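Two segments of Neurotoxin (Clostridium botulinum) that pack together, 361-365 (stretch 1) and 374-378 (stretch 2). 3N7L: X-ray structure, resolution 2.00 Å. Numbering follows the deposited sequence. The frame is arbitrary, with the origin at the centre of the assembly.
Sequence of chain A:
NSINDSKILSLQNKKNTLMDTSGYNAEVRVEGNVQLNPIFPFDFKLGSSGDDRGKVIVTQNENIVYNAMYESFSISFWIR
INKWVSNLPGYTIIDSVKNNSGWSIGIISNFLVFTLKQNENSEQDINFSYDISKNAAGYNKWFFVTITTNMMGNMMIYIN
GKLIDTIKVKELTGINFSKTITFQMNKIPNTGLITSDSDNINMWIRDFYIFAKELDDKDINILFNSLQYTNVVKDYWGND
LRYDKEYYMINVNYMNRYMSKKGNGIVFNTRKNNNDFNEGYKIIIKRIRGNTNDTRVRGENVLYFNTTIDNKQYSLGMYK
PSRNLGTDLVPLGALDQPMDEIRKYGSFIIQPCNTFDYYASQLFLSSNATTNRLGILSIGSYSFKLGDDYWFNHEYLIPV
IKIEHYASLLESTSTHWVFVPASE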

ATOM      1  N   SER A 361      10.651   2.563   3.649  1.00 20.33           N
ATOM      2  CA  SER A 361      11.757   3.421   3.295  1.00 21.46           C
ATOM      3  C   SER A 361      12.966   3.118   4.144  1.00 21.24           C
ATOM      4  O   SER A 361      12.875   2.458   5.179  1.00 20.46           O
ATOM      5  CB  SER A 361      11.364   4.885   3.502  1.00 24.08           C
ATOM      6  OG  SER A 361      11.104   5.136   4.879  1.00 28.76           O
ATOM      7  N   GLN A 362      14.107   3.597   3.676  1.00 21.33           N
ATOM      8  CA  GLN A 362      15.346   3.458   4.403  1.00 20.74           C
ATOM      9  C   GLN A 362      15.786   4.883   4.687  1.00 21.85           C
ATOM     10  O   GLN A 362      15.567   5.785   3.873  1.00 20.94           O
ATOM     11  CB  GLN A 362      16.385   2.693   3.585  1.00 23.73           C
ATOM     12  CG  GLN A 362      16.224   1.182   3.714  1.00 23.89           C
ATOM     13  CD  GLN A 362      17.326   0.402   3.016  1.00 26.61           C
ATOM     14  OE1 GLN A 362      17.851  -0.571   3.558  1.00 27.09           O
ATOM     15  NE2 GLN A 362      17.672   0.820   1.808  1.00 23.64           N
ATOM     16  N   LEU A 363      16.363   5.082   5.866  1.00 21.38           N
ATOM     17  CA  LEU A 363      16.810   6.392   6.304  1.00 22.39           C
ATOM     18  C   LEU A 363      18.303   6.372   6.617  1.00 21.81           C
ATOM     19  O   LEU A 363      18.768   5.589   7.439  1.00 22.15           O
ATOM     20  CB  LEU A 363      16.004   6.809   7.546  1.00 20.11           C
ATOM     21  CG  LEU A 363      14.519   7.087   7.272  1.00 20.08           C
ATOM     22  CD1 LEU A 363      13.697   6.940   8.546  1.00 21.71           C
ATOM     23  CD2 LEU A 363      14.380   8.488   6.690  1.00 18.30           C
ATOM     24  N   PHE A 364      19.046   7.242   5.947  1.00 22.53           N
ATOM     25  CA  PHE A 364      20.488   7.338   6.144  1.00 22.80           C
ATOM     26  C   PHE A 364      20.846   8.627   6.885  1.00 21.78           C
ATOM     27  O   PHE A 364      20.359   9.699   6.536  1.00 20.76           O
ATOM     28  CB  PHE A 364      21.189   7.304   4.780  1.00 22.68           C
ATOM     29  CG  PHE A 364      20.923   6.049   4.001  1.00 23.68           C
ATOM     30  CD1 PHE A 364      21.687   4.906   4.216  1.00 25.32           C
ATOM     31  CD2 PHE A 364      19.871   5.990   3.090  1.00 24.70           C
ATOM     32  CE1 PHE A 364      21.404   3.719   3.538  1.00 25.29           C
ATOM     33  CE2 PHE A 364      19.579   4.811   2.408  1.00 23.93           C
ATOM     34  CZ  PHE A 364      20.348   3.673   2.635  1.00 24.73           C
ATOM     35  N   LEU A 365      21.682   8.518   7.914  1.00 21.42           N
ATOM     36  CA  LEU A 365      22.108   9.696   8.661  1.00 22.39           C
ATOM     37  C   LEU A 365      22.853  10.618   7.697  1.00 23.88           C
ATOM     38  O   LEU A 365      23.769  10.192   6.989  1.00 23.21           O
ATOM     39  CB  LEU A 365      23.030   9.307   9.820  1.00 22.28           C
ATOM     40  CG  LEU A 365      23.649  10.493  10.574  1.00 25.56           C
ATOM     41  CD1 LEU A 365      22.549  11.323  11.208  1.00 24.35           C
ATOM     42  CD2 LEU A 365      24.618   9.990  11.637  1.00 24.75           C
TER
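Stretch 2 (374-378) LGILS

Three backbone hydrogen bonds fix stretch 2 against stretch 1. Leu377 N donates to Leu363 O at 2.9 Å with an N-H...O angle of 153°, and Leu374 N donates to Leu365 O at 2.9 Å and 160°; both are close enough to linear to be sound bonds. Leu365 N to Gly375 O, also 2.9 Å, is more bent, at 138°. The same carbonyl, Gly375 O, lies 3.1 Å from Phe364 CA, a CA-H...O contact with an angle of 124° at the hydrogen, and it also sits at the edge of the Phe364 ring, near its plane.

Leu363 and Leu377 are joined a second time, through a water that accepts from Leu363 N at 2.8 Å and lies 2.8 Å from Leu377 O, an acceptor it can donate to. The bridge spans a wider gap: Leu363 CA and Leu377 CA are 5.6 Å apart, against 4.4 Å for Phe364 CA and Ile376 CA. Gly375 N, by contrast, is buried by the contact without a partner in the model.

Both stretches are strand, extended throughout except at Leu374, whose psi is -19°, and stretch 2 runs antiparallel to stretch 1, with 142° between their N-to-C directions and a closest axis approach of 4.4 Å. Phe364 and Ile376 form a non-hydrogen-bonded antiparallel pair, so their side chains emerge on the same sheet face; Phe364 CE1 meets Ile376 CD1 at 3.8 Å, with chi1 m for the phenylalanine and an all-t isoleucine.

Leucines add apolar contacts at two further points. Leu363 CD1 approaches Leu377 CD2 to 3.9 Å, the CA-to-CB bond of Leu377 pointing toward stretch 1. Leu365, with its CA-to-CB bond directed to the sheet face opposite Phe364, brings CD2 within 4.2 Å of Leu374 CB. Altogether the two stretches bury 375 Å², both sides summed.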

ATOM      1  N   LEU A 374      26.324   9.008   6.282  1.00 28.63           N
ATOM      2  CA  LEU A 374      27.242   8.651   7.362  1.00 27.94           C
ATOM      3  C   LEU A 374      26.844   7.344   8.035  1.00 27.29           C
ATOM      4  O   LEU A 374      27.647   6.730   8.729  1.00 27.78           O
ATOM      5  CB  LEU A 374      27.268   9.747   8.429  1.00 28.88           C
ATOM      6  CG  LEU A 374      27.755  11.134   8.015  1.00 28.67           C
ATOM      7  CD1 LEU A 374      27.750  12.049   9.231  1.00 27.28           C
ATOM      8  CD2 LEU A 374      29.155  11.028   7.429  1.00 26.99           C
ATOM      9  N   GLY A 375      25.596   6.928   7.849  1.00 25.18           N
ATOM     10  CA  GLY A 375      25.146   5.699   8.476  1.00 24.66           C
ATOM     11  C   GLY A 375      23.712   5.362   8.124  1.00 22.17           C
ATOM     12  O   GLY A 375      23.074   6.085   7.364  1.00 21.26           O
ATOM     13  N   ILE A 376      23.203   4.267   8.677  1.00 21.22           N
ATOM     14  CA  ILE A 376      21.836   3.858   8.392  1.00 20.54           C
ATOM     15  C   ILE A 376      21.050   3.683   9.693  1.00 19.56           C
ATOM     16  O   ILE A 376      21.618   3.344  10.730  1.00 20.51           O
ATOM     17  CB  ILE A 376      21.825   2.549   7.550  1.00 21.81           C
ATOM     18  CG1 ILE A 376      20.406   2.248   7.067  1.00 22.73           C
ATOM     19  CG2 ILE A 376      22.392   1.385   8.362  1.00 20.81           C
ATOM     20  CD1 ILE A 376      20.332   1.073   6.119  1.00 22.14           C
ATOM     21  N   LEU A 377      19.746   3.939   9.639  1.00 19.37           N
ATOM     22  CA  LEU A 377      18.898   3.820  10.822  1.00 18.95           C
ATOM     23  C   LEU A 377      18.333   2.416  10.962  1.00 19.49           C
ATOM     24  O   LEU A 377      17.693   1.902  10.049  1.00 20.78           O
ATOM     25  CB  LEU A 377      17.733   4.824  10.764  1.00 18.28           C
ATOM     26  CG  LEU A 377      16.784   4.804  11.978  1.00 18.17           C
ATOM     27  CD1 LEU A 377      17.547   5.221  13.232  1.00 17.63           C
ATOM     28  CD2 LEU A 377      15.617   5.751  11.749  1.00 17.22           C
ATOM     29  N   SER A 378      18.572   1.799  12.111  1.00 19.80           N
ATOM     30  CA  SER A 378      18.061   0.469  12.366  1.00 20.39           C
ATOM     31  C   SER A 378      17.367   0.464  13.730  1.00 20.39           C
ATOM     32  O   SER A 378      17.002   1.517  14.257  1.00 18.93           O
ATOM     33  CB  SER A 378      19.197  -0.555  12.331  1.00 23.22           C
ATOM     34  OG  SER A 378      18.687  -1.877  12.321  1.00 25.58           O
TER
HETATM   35  O   HOH W   1      16.775   2.897   7.632  1.00 23.20           O